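Side-chain contacts in protein gp18 (Listeria monocytogenes EGD-e, PDB 3GS9), which is a prophage tail protein, probably a structural component of the phage tail related to the prophage endopeptidase tail family: residues Gly146-Asn149 against Tyr150-Ile154; Leu153-Gln156 against Leu157-Asp160. One frame throughout, in Å; residues are numbered along the deposited sequence.

Contact 1 (Gly146-Asn149 against Tyr150-Ile154)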
loop_
_atom_site.group_PDB
_atom_site.type_symbol
_atom_site.label_atom_id
_atom_site.label_comp_id
_atom_site.label_asym_id
_atom_site.label_seq_id
_atom_site.Cartn_x
_atom_site.Cartn_y
_atom_site.Cartn_z
ATOM N N GLY A 146 -7.259 16.133 -18.808
ATOM C CA GLY A 146 -8.017 17.028 -17.947
ATOM C C GLY A 146 -8.768 16.273 -16.881
ATOM O O GLY A 146 -8.423 15.138 -16.531
ATOM N N ASN A 147 -9.809 16.907 -16.353
ATOM C CA ASN A 147 -10.569 16.315 -15.261
ATOM C C ASN A 147 -9.688 15.970 -14.073
ATOM O O ASN A 147 -9.653 14.833 -13.580
ATOM C CB ASN A 147 -11.382 15.111 -15.769
ATOM C CG ASN A 147 -12.448 14.671 -14.789
ATOM O OD1 ASN A 147 -12.677 15.324 -13.773
ATOM N ND2 ASN A 147 -13.102 13.552 -15.088
ATOM N N ASN A 148 -8.915 16.951 -13.625
ATOM C CA ASN A 148 -8.083 16.731 -12.465
ATOM C C ASN A 148 -7.589 18.038 -11.903
ATOM O O ASN A 148 -7.823 19.107 -12.456
ATOM C CB ASN A 148 -6.900 15.767 -12.749
ATOM C CG ASN A 148 -6.730 14.718 -11.646
ATOM O OD1 ASN A 148 -6.624 15.044 -10.446
ATOM N ND2 ASN A 148 -6.716 13.452 -12.039
ATOM N N ASN A 149 -6.913 17.943 -10.764
ATOM C CA ASN A 149 -6.319 19.126 -10.167
ATOM C C ASN A 149 -5.064 19.518 -10.947
ATOM O O ASN A 149 -4.470 18.694 -11.637
ATOM C CB ASN A 149 -6.026 18.957 -8.679
ATOM C CG ASN A 149 -4.904 18.030 -8.428
ATOM O OD1 ASN A 149 -3.742 18.404 -8.600
ATOM N ND2 ASN A 149 -5.228 16.771 -8.093
ATOM N N TYR A 150 -4.652 20.766 -10.796
ATOM C CA TYR A 150 -3.576 21.293 -11.646
ATOM C C TYR A 150 -2.252 20.571 -11.448
ATOM O O TYR A 150 -1.483 20.395 -12.406
ATOM C CB TYR A 150 -3.370 22.795 -11.426
ATOM C CG TYR A 150 -4.528 23.711 -11.816
ATOM C CD1 TYR A 150 -5.633 23.251 -12.543
ATOM C CD2 TYR A 150 -4.461 25.056 -11.504
ATOM C CE1 TYR A 150 -6.669 24.111 -12.898
ATOM C CE2 TYR A 150 -5.478 25.941 -11.876
ATOM C CZ TYR A 150 -6.574 25.466 -12.560
ATOM O OH TYR A 150 -7.583 26.357 -12.894
ATOM N N LEU A 151 -1.937 20.189 -10.210
ATOM C CA LEU A 151 -0.664 19.529 -9.951
ATOM C C LEU A 151 -0.620 18.141 -10.624
ATOM O O LEU A 151 0.370 17.771 -11.246
ATOM C CB LEU A 151 -0.456 19.395 -8.437
ATOM C CG LEU A 151 0.876 18.828 -7.969
ATOM C CD1 LEU A 151 2.052 19.620 -8.494
ATOM C CD2 LEU A 151 0.910 18.829 -6.456
ATOM N N THR A 152 -1.697 17.367 -10.467
ATOM C CA THR A 152 -1.769 16.031 -11.076
ATOM C C THR A 152 -1.639 16.107 -12.606
ATOM O O THR A 152 -0.916 15.302 -13.233
ATOM C CB THR A 152 -3.061 15.319 -10.674
ATOM O OG1 THR A 152 -3.027 15.137 -9.260
ATOM C CG2 THR A 152 -3.173 13.982 -11.410
ATOM N N LEU A 153 -2.280 17.124 -13.189
ATOM C CA LEU A 153 -2.228 17.338 -14.625
ATOM C C LEU A 153 -0.801 17.685 -15.061
ATOM O O LEU A 153 -0.295 17.131 -16.043
ATOM C CB LEU A 153 -3.255 18.408 -15.063
ATOM C CG LEU A 153 -4.753 18.020 -14.953
ATOM C CD1 LEU A 153 -5.602 19.200 -15.444
ATOM C CD2 LEU A 153 -5.056 16.706 -15.703
ATOM N N ILE A 154 -0.156 18.610 -14.340
ATOM C CA ILE A 154 1.230 18.961 -14.630
ATOM C C ILE A 154 2.107 17.707 -14.560
ATOM O O ILE A 154 2.915 17.432 -15.444
ATOM C CB ILE A 154 1.728 20.036 -13.674
ATOM C CG1 ILE A 154 1.080 21.375 -14.012
ATOM C CG2 ILE A 154 3.262 20.141 -13.714
ATOM C CD1 ILE A 154 1.424 22.503 -13.057
#

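Contact 2 (Leu153-Gln156 against Leu157-Asp160)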
loop_
_atom_site.group_PDB
_atom_site.type_symbol
_atom_site.label_atom_id
_atom_site.label_comp_id
_atom_site.label_asym_id
_atom_site.label_seq_id
_atom_site.Cartn_x
_atom_site.Cartn_y
_atom_site.Cartn_z
ATOM N N LEU A 153 -2.280 17.124 -13.189
ATOM C CA LEU A 153 -2.228 17.338 -14.625
ATOM C C LEU A 153 -0.801 17.685 -15.061
ATOM O O LEU A 153 -0.295 17.131 -16.043
ATOM C CB LEU A 153 -3.255 18.408 -15.063
ATOM C CG LEU A 153 -4.753 18.020 -14.953
ATOM C CD1 LEU A 153 -5.602 19.200 -15.444
ATOM C CD2 LEU A 153 -5.056 16.706 -15.703
ATOM N N ILE A 154 -0.156 18.610 -14.340
ATOM C CA ILE A 154 1.230 18.961 -14.630
ATOM C C ILE A 154 2.107 17.707 -14.560
ATOM O O ILE A 154 2.915 17.432 -15.444
ATOM C CB ILE A 154 1.728 20.036 -13.674
ATOM C CG1 ILE A 154 1.080 21.375 -14.012
ATOM C CG2 ILE A 154 3.262 20.141 -13.714
ATOM C CD1 ILE A 154 1.424 22.503 -13.057
ATOM N N ASP A 155 1.934 16.919 -13.507
ATOM C CA ASP A 155 2.734 15.700 -13.363
ATOM C C ASP A 155 2.561 14.758 -14.540
ATOM O O ASP A 155 3.533 14.124 -14.992
ATOM C CB ASP A 155 2.408 15.021 -12.040
ATOM C CG ASP A 155 2.977 15.771 -10.851
ATOM O OD1 ASP A 155 3.799 16.638 -11.074
ATOM O OD2 ASP A 155 2.637 15.467 -9.700
ATOM N N GLN A 156 1.346 14.656 -15.059
ATOM C CA GLN A 156 1.115 13.836 -16.245
ATOM C C GLN A 156 1.915 14.372 -17.436
ATOM O O GLN A 156 2.553 13.624 -18.176
ATOM C CB GLN A 156 -0.360 13.902 -16.635
ATOM C CG GLN A 156 -0.633 12.971 -17.760
ATOM C CD GLN A 156 -1.972 13.143 -18.319
ATOM O OE1 GLN A 156 -2.957 13.370 -17.590
ATOM N NE2 GLN A 156 -2.042 13.072 -19.641
ATOM N N LEU A 157 1.846 15.681 -17.647
ATOM C CA LEU A 157 2.597 16.312 -18.746
ATOM C C LEU A 157 4.104 16.050 -18.632
ATOM O O LEU A 157 4.793 15.871 -19.664
ATOM C CB LEU A 157 2.303 17.819 -18.808
ATOM C CG LEU A 157 0.825 18.192 -19.053
ATOM C CD1 LEU A 157 0.588 19.729 -19.017
ATOM C CD2 LEU A 157 0.239 17.510 -20.341
ATOM N N LEU A 158 4.638 16.090 -17.412
ATOM C CA LEU A 158 6.049 15.843 -17.214
ATOM C C LEU A 158 6.399 14.484 -17.809
ATOM O O LEU A 158 7.390 14.350 -18.551
ATOM C CB LEU A 158 6.417 15.880 -15.738
ATOM C CG LEU A 158 6.171 17.168 -14.954
ATOM C CD1 LEU A 158 6.788 17.056 -13.542
ATOM C CD2 LEU A 158 6.708 18.384 -15.652
ATOM N N ASP A 159 5.565 13.483 -17.519
ATOM C CA ASP A 159 5.777 12.107 -17.997
ATOM C C ASP A 159 5.523 11.978 -19.532
ATOM O O ASP A 159 6.316 11.363 -20.279
ATOM C CB ASP A 159 4.824 11.162 -17.221
ATOM C CG ASP A 159 5.183 11.011 -15.757
ATOM O OD1 ASP A 159 6.357 11.271 -15.416
ATOM O OD2 ASP A 159 4.287 10.614 -14.952
ATOM N N ASP A 160 4.429 12.575 -19.994
ATOM C CA ASP A 160 4.010 12.472 -21.380
ATOM C C ASP A 160 5.083 13.067 -22.279
ATOM O O ASP A 160 5.466 12.440 -23.276
ATOM C CB ASP A 160 2.700 13.217 -21.627
ATOM C CG ASP A 160 1.485 12.462 -21.155
ATOM O OD1 ASP A 160 1.603 11.311 -20.680
ATOM O OD2 ASP A 160 0.366 13.026 -21.261
HETATM O O HOH W 1 5.833 13.225 -12.943
#

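Contact 1 (Gly146-Asn149 against Tyr150-Ile154)
Asn149 meets Thr152 through a side chain whose CG sits between its own backbone N and carbonyl carbon (chi1 71°), which folds the amide back over the start of the helix. Thr152 answers with OG1 beside its backbone N and CG2 anti to it (chi1 -63°), so that the hydroxyl is offered to Asn149 and the methyl to Asn148. The amide then uses both ends. Asn149 OD1 accepts from Thr152 N at 3.0 Å; the bond is nearly straight at the hydrogen, yet the donor stands 43° above the carbonyl plane. Asn149 ND2 gives a more bent bond to Thr152 OG1, also 3.0 Å long, and the two side chains cross at about a right angle. Two bonds to one residue fix the rotation of the amide. This is an N-cap: Asn149 closes strand 141-149, beyond the G1 beta bulge that Asn147 and Asn148 form opposite Gln101, and stands just before helix 150-161. Its carbonyl O takes Leu153 N at 3.1 Å. One residue earlier, Asn148 OD1 accepts Asn149 N at 2.9 Å in the carbonyl plane, while Thr152 CG2 lies 3.6 Å from Asn148 CG. On the inner side Leu153 CD2 packs 3.6 Å from Asn148 CB and also touches Gly146 CA, and Leu153 rests on Ile118 near helix 111-118.

Contact 2 (Leu153-Gln156 against Leu157-Asp160)
Gln156 and Asp160, one helical turn apart, are joined by a side-chain hydrogen bond: Gln156 NE2 donates to Asp160 OD2 at 2.9 Å. Gln156 can make it because CG lies anti to the backbone N (chi1 -175°) and the chain stays extended beyond, carrying the amide toward the next turn. At the donor end the oxygen lies close to the amide plane and the N-H...O angle is 165°; at the acceptor end the approach is on the syn side of Asp160 OD2, somewhat out of the carboxylate plane. The two flat groups are nevertheless turned 70° against each other. Asp160 OD2 also accepts from Gln142 NE2 on strand 141-149, and OD1 forms a salt bridge with Arg249, which gives the buried carboxylate partners at both oxygens and would be expected to favour its charged form.

Backbone bonds run alongside. Leu157 N, Leu158 N and Asp160 N reach the carbonyls four residues back, the shortest being Asp160 N to Gln156 O at 2.8 Å. Asp159 N to Asp155 O is weak at 3.3 Å, and a water donates to both Asp155 O and Asp159 OD1, bridging the same turn.

Apolar contact within the segments is lighter: Ile154 CG2 approaches Leu158 CD2 at 4.3 Å. Separately, Asp155 runs alongside Leu158 in the same direction, its OD1 in van der Waals contact with Leu158 CD1 at 3.9 Å. Leu157 faces helix 111-118, meeting Cys114, Leu115 and Ile118. The whole is an i to i+4 Gln-Asp side-chain bond in a largely buried alpha-helix, its buried carboxylate tied to strand 141-149 and to Arg249.

In the fold
Contact 1 spans the strand-to-helix junction and contact 2 the body of helix 150-161; they overlap at Leu153 and Ile154, with centres about 8 Å apart. Contact 1 is partly buried and mixes N-terminal helix capping with packing; contact 2 is a buried contact. Amides do the polar work in both, but differently: Asn149 both accepts from a main-chain N-H and donates to a hydroxyl, whereas Gln156 only donates in its side-chain bond, to a carboxylate that is also held by residues elsewhere in the chain. Both touch helix 111-118 through Ile118. Contact 1 includes the end of strand 141-149, whereas contact 2 packs on it through Phe145.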